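Local atomic coordinates of shikimate kinase (PDB entry 3VAA), a protein that probably transfers the terminal phosphoryl group of ATP to the 3-hydroxyl group of shikimate, a magnesium-dependent step on the pathway to chorismate and the aromatic amino acids. Residues A[40-49]-A[186-197]. Residues are numbered along the deposited sequence; the frame is centred on the assembly and turned at random.
Sequences TLGKAFARKL and IESSVQRLQELL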
loop_
_atom_site.group_PDB
_atom_site.type_symbol
_atom_site.label_atom_id
_atom_site.label_comp_id
_atom_site.label_asym_id
_atom_site.label_seq_id
_atom_site.Cartn_x
_atom_site.Cartn_y
_atom_site.Cartn_z
ATOM N N THR A 40 1.527 7.254 -5.092
ATOM C CA THR A 40 1.989 8.642 -5.154
ATOM C C THR A 40 3.290 8.855 -4.361
ATOM O O THR A 40 4.283 9.366 -4.882
ATOM C CB THR A 40 0.880 9.582 -4.639
ATOM O OG1 THR A 40 -0.239 9.489 -5.522
ATOM C CG2 THR A 40 1.352 11.071 -4.579
ATOM N N LEU A 41 3.271 8.495 -3.089
ATOM C CA LEU A 41 4.439 8.677 -2.244
ATOM C C LEU A 41 5.547 7.715 -2.633
ATOM O O LEU A 41 6.713 8.094 -2.685
ATOM C CB LEU A 41 4.062 8.483 -0.771
ATOM C CG LEU A 41 5.232 8.652 0.193
ATOM C CD1 LEU A 41 5.903 10.014 0.034
ATOM C CD2 LEU A 41 4.752 8.481 1.630
ATOM N N GLY A 42 5.169 6.481 -2.938
ATOM C CA GLY A 42 6.122 5.441 -3.313
ATOM C C GLY A 42 6.961 5.814 -4.504
ATOM O O GLY A 42 8.179 5.726 -4.446
ATOM N N LYS A 43 6.307 6.230 -5.593
ATOM C CA LYS A 43 7.029 6.651 -6.808
ATOM C C LYS A 43 7.913 7.863 -6.567
ATOM O O LYS A 43 9.031 7.923 -7.065
ATOM C CB LYS A 43 6.053 6.921 -7.959
ATOM C CG LYS A 43 5.417 5.660 -8.509
ATOM C CD LYS A 43 4.555 5.906 -9.726
ATOM C CE LYS A 43 4.015 4.591 -10.287
ATOM N NZ LYS A 43 3.308 4.771 -11.595
ATOM N N ALA A 44 7.425 8.819 -5.773
ATOM C CA ALA A 44 8.205 10.023 -5.469
ATOM C C ALA A 44 9.385 9.700 -4.558
ATOM O O ALA A 44 10.473 10.271 -4.711
ATOM C CB ALA A 44 7.318 11.109 -4.842
ATOM N N PHE A 45 9.174 8.766 -3.632
ATOM C CA PHE A 45 10.221 8.343 -2.700
ATOM C C PHE A 45 11.302 7.605 -3.471
ATOM O O PHE A 45 12.492 7.887 -3.300
ATOM C CB PHE A 45 9.632 7.451 -1.583
ATOM C CG PHE A 45 10.562 7.251 -0.398
ATOM C CD1 PHE A 45 11.099 8.341 0.266
ATOM C CD2 PHE A 45 10.822 5.983 0.107
ATOM C CE1 PHE A 45 11.950 8.179 1.369
ATOM C CE2 PHE A 45 11.656 5.814 1.221
ATOM C CZ PHE A 45 12.216 6.928 1.849
ATOM N N ALA A 46 10.889 6.682 -4.344
ATOM C CA ALA A 46 11.841 5.907 -5.150
ATOM C C ALA A 46 12.672 6.830 -6.029
ATOM O O ALA A 46 13.890 6.673 -6.118
ATOM C CB ALA A 46 11.119 4.852 -5.994
ATOM N N ARG A 47 12.004 7.783 -6.678
ATOM C CA ARG A 47 12.694 8.776 -7.506
ATOM C C ARG A 47 13.773 9.505 -6.698
ATOM O O ARG A 47 14.914 9.659 -7.162
ATOM C CB ARG A 47 11.701 9.772 -8.141
ATOM C CG ARG A 47 11.095 9.286 -9.471
ATOM C CD ARG A 47 10.264 10.363 -10.238
ATOM N NE ARG A 47 8.878 10.436 -9.752
ATOM C CZ ARG A 47 8.371 11.366 -8.937
ATOM N NH1 ARG A 47 7.090 11.277 -8.570
ATOM N NH2 ARG A 47 9.113 12.379 -8.487
ATOM N N LYS A 48 13.407 9.926 -5.489
ATOM C CA LYS A 48 14.315 10.627 -4.571
ATOM C C LYS A 48 15.531 9.761 -4.219
ATOM O O LYS A 48 16.663 10.257 -4.192
ATOM C CB LYS A 48 13.564 10.982 -3.275
ATOM C CG LYS A 48 14.320 11.909 -2.321
ATOM C CD LYS A 48 14.471 13.292 -2.919
ATOM C CE LYS A 48 15.013 14.294 -1.913
ATOM N NZ LYS A 48 15.035 15.655 -2.493
ATOM N N LEU A 49 15.288 8.476 -3.935
ATOM C CA LEU A 49 16.357 7.532 -3.600
ATOM C C LEU A 49 17.083 6.999 -4.846
ATOM O O LEU A 49 18.106 6.338 -4.733
ATOM C CB LEU A 49 15.795 6.344 -2.810
ATOM C CG LEU A 49 15.166 6.610 -1.443
ATOM C CD1 LEU A 49 14.665 5.310 -0.835
ATOM C CD2 LEU A 49 16.166 7.271 -0.517
ATOM N N ILE A 186 4.065 16.626 -1.563
ATOM C CA ILE A 186 4.703 15.343 -1.865
ATOM C C ILE A 186 6.191 15.444 -1.560
ATOM O O ILE A 186 6.737 14.575 -0.881
ATOM C CB ILE A 186 4.466 14.897 -3.315
ATOM C CG1 ILE A 186 2.991 14.585 -3.537
ATOM C CG2 ILE A 186 5.320 13.670 -3.641
ATOM C CD1 ILE A 186 2.633 14.342 -4.989
ATOM N N GLU A 187 6.841 16.522 -2.012
ATOM C CA GLU A 187 8.269 16.718 -1.735
ATOM C C GLU A 187 8.543 16.784 -0.232
ATOM O O GLU A 187 9.529 16.230 0.237
ATOM C CB GLU A 187 8.798 18.000 -2.412
ATOM C CG GLU A 187 10.265 18.359 -2.081
ATOM C CD GLU A 187 11.263 17.285 -2.504
ATOM O OE1 GLU A 187 10.917 16.441 -3.360
ATOM O OE2 GLU A 187 12.399 17.292 -1.984
ATOM N N SER A 188 7.670 17.471 0.509
ATOM C CA SER A 188 7.802 17.598 1.950
ATOM C C SER A 188 7.688 16.230 2.627
ATOM O O SER A 188 8.454 15.896 3.546
ATOM C CB SER A 188 6.712 18.516 2.493
ATOM O OG SER A 188 6.872 18.674 3.878
ATOM N N SER A 189 6.717 15.456 2.165
ATOM C CA SER A 189 6.475 14.120 2.706
ATOM C C SER A 189 7.648 13.210 2.425
ATOM O O SER A 189 8.090 12.473 3.303
ATOM C CB SER A 189 5.184 13.539 2.146
ATOM O OG SER A 189 4.075 14.280 2.632
ATOM N N VAL A 190 8.148 13.259 1.196
ATOM C CA VAL A 190 9.325 12.478 0.828
ATOM C C VAL A 190 10.495 12.779 1.766
ATOM O O VAL A 190 11.162 11.863 2.246
ATOM C CB VAL A 190 9.733 12.762 -0.627
ATOM C CG1 VAL A 190 11.153 12.297 -0.884
ATOM C CG2 VAL A 190 8.733 12.112 -1.586
ATOM N N GLN A 191 10.718 14.067 2.054
ATOM C CA GLN A 191 11.806 14.483 2.940
ATOM C C GLN A 191 11.619 13.991 4.372
ATOM O O GLN A 191 12.569 13.554 5.015
ATOM C CB GLN A 191 11.959 16.022 2.929
ATOM C CG GLN A 191 12.371 16.590 1.560
ATOM C CD GLN A 191 12.383 18.117 1.521
ATOM O OE1 GLN A 191 12.102 18.779 2.523
ATOM N NE2 GLN A 191 12.695 18.680 0.354
ATOM N N ARG A 192 10.394 14.080 4.870
ATOM C CA ARG A 192 10.088 13.635 6.217
ATOM C C ARG A 192 10.236 12.113 6.332
ATOM O O ARG A 192 10.723 11.584 7.350
ATOM C CB ARG A 192 8.668 14.034 6.563
ATOM C CG ARG A 192 8.305 13.856 8.029
ATOM C CD ARG A 192 6.911 14.411 8.317
ATOM N NE ARG A 192 6.700 15.715 7.670
ATOM C CZ ARG A 192 5.961 15.929 6.576
ATOM N NH1 ARG A 192 5.289 14.948 5.994
ATOM N NH2 ARG A 192 5.867 17.155 6.071
ATOM N N LEU A 193 9.798 11.409 5.299
ATOM C CA LEU A 193 9.900 9.951 5.293
ATOM C C LEU A 193 11.362 9.508 5.241
ATOM O O LEU A 193 11.777 8.566 5.941
ATOM C CB LEU A 193 9.124 9.367 4.122
ATOM C CG LEU A 193 9.063 7.845 4.113
ATOM C CD1 LEU A 193 8.414 7.335 5.411
ATOM C CD2 LEU A 193 8.301 7.383 2.886
ATOM N N GLN A 194 12.137 10.193 4.416
ATOM C CA GLN A 194 13.552 9.928 4.286
ATOM C C GLN A 194 14.243 10.130 5.639
ATOM O O GLN A 194 15.127 9.357 6.013
ATOM C CB GLN A 194 14.141 10.834 3.202
ATOM C CG GLN A 194 15.554 10.515 2.776
ATOM C CD GLN A 194 15.982 11.305 1.541
ATOM O OE1 GLN A 194 15.302 12.245 1.114
ATOM N NE2 GLN A 194 17.109 10.922 0.963
ATOM N N GLU A 195 13.823 11.151 6.382
ATOM C CA GLU A 195 14.404 11.422 7.691
ATOM C C GLU A 195 14.003 10.331 8.692
ATOM O O GLU A 195 14.855 9.810 9.428
ATOM C CB GLU A 195 13.987 12.814 8.187
ATOM C CG GLU A 195 14.688 13.269 9.473
ATOM C CD GLU A 195 14.395 14.729 9.835
ATOM O OE1 GLU A 195 13.816 15.455 8.993
ATOM O OE2 GLU A 195 14.753 15.151 10.959
ATOM N N LEU A 196 12.719 9.978 8.705
ATOM C CA LEU A 196 12.195 8.947 9.610
ATOM C C LEU A 196 12.908 7.608 9.418
ATOM O O LEU A 196 13.232 6.924 10.388
ATOM C CB LEU A 196 10.681 8.760 9.395
ATOM C CG LEU A 196 9.942 7.762 10.307
ATOM C CD1 LEU A 196 9.958 8.211 11.778
ATOM C CD2 LEU A 196 8.493 7.541 9.818
ATOM N N LEU A 197 13.148 7.241 8.165
ATOM C CA LEU A 197 13.825 5.974 7.847
ATOM C C LEU A 197 15.339 6.037 7.950
ATOM O O LEU A 197 16.020 5.026 7.732
ATOM C CB LEU A 197 13.420 5.490 6.449
ATOM C CG LEU A 197 12.138 4.665 6.379
ATOM C CD1 LEU A 197 11.014 5.261 7.214
ATOM C CD2 LEU A 197 11.726 4.457 4.909
#
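V190 fits as a knob into the hole formed by L41, A44, F45 and K48, and so sets helix 186-196 against helix 40-49 where their axes approach to 9.5 Å and cross at -66°. Its branched CB splits the work: CG2 meets A44 CB and L41 CD1, while CG1 presses on K48 CG at 3.5 Å, a tight contact. The small methyl of A44 lets the helices close in, and I186 CG2 lies 3.5 Å from A44 CB.

K48 suits the solvent-facing margin, having an aliphatic stem to lay on V190 and a charged end to reach E187. CB and CG lie against V190 CG1. CG also passes Q194 OE1, and the bend at chi2 (68°) turns the rest of the chain toward E187. CD still brushes V190 CG1, CE passes between Q194 OE1 and E187 OE2, and NZ ends in a salt bridge to E187 OE2 (3.1 Å), on the syn lone pair. Q191 NE2, one turn further along the same helix as E187, meets that oxygen on its anti side (2.7 Å), somewhat out of the carboxylate plane.

Deeper in, the flat ring of F45 offers a broad apolar surface. L193 CD2 stands over the centre of one face, 3.8 Å from the centroid and 2° off the normal, a CH-pi contact; L49 CD1 of its own helix lies over the opposite face, off its centre. L197 CD2 approaches CE2 and CZ obliquely. Beneath, L41 and L193 reach strands 120-125 and 173-176, so both helices pack on the parallel sheet.

Helix 38-49, to which 40-49 belongs, begins within the probable P-loop (Walker A), and T40, a predicted ATP-binding residue, touches I186 CD1 through CG2. Apolar packing thus carries most of the interface, while E187 OE2, accepting from both K48 and Q191, probably holds its carboxylate's orientation and adds an electrostatic tie at the solvent-facing side.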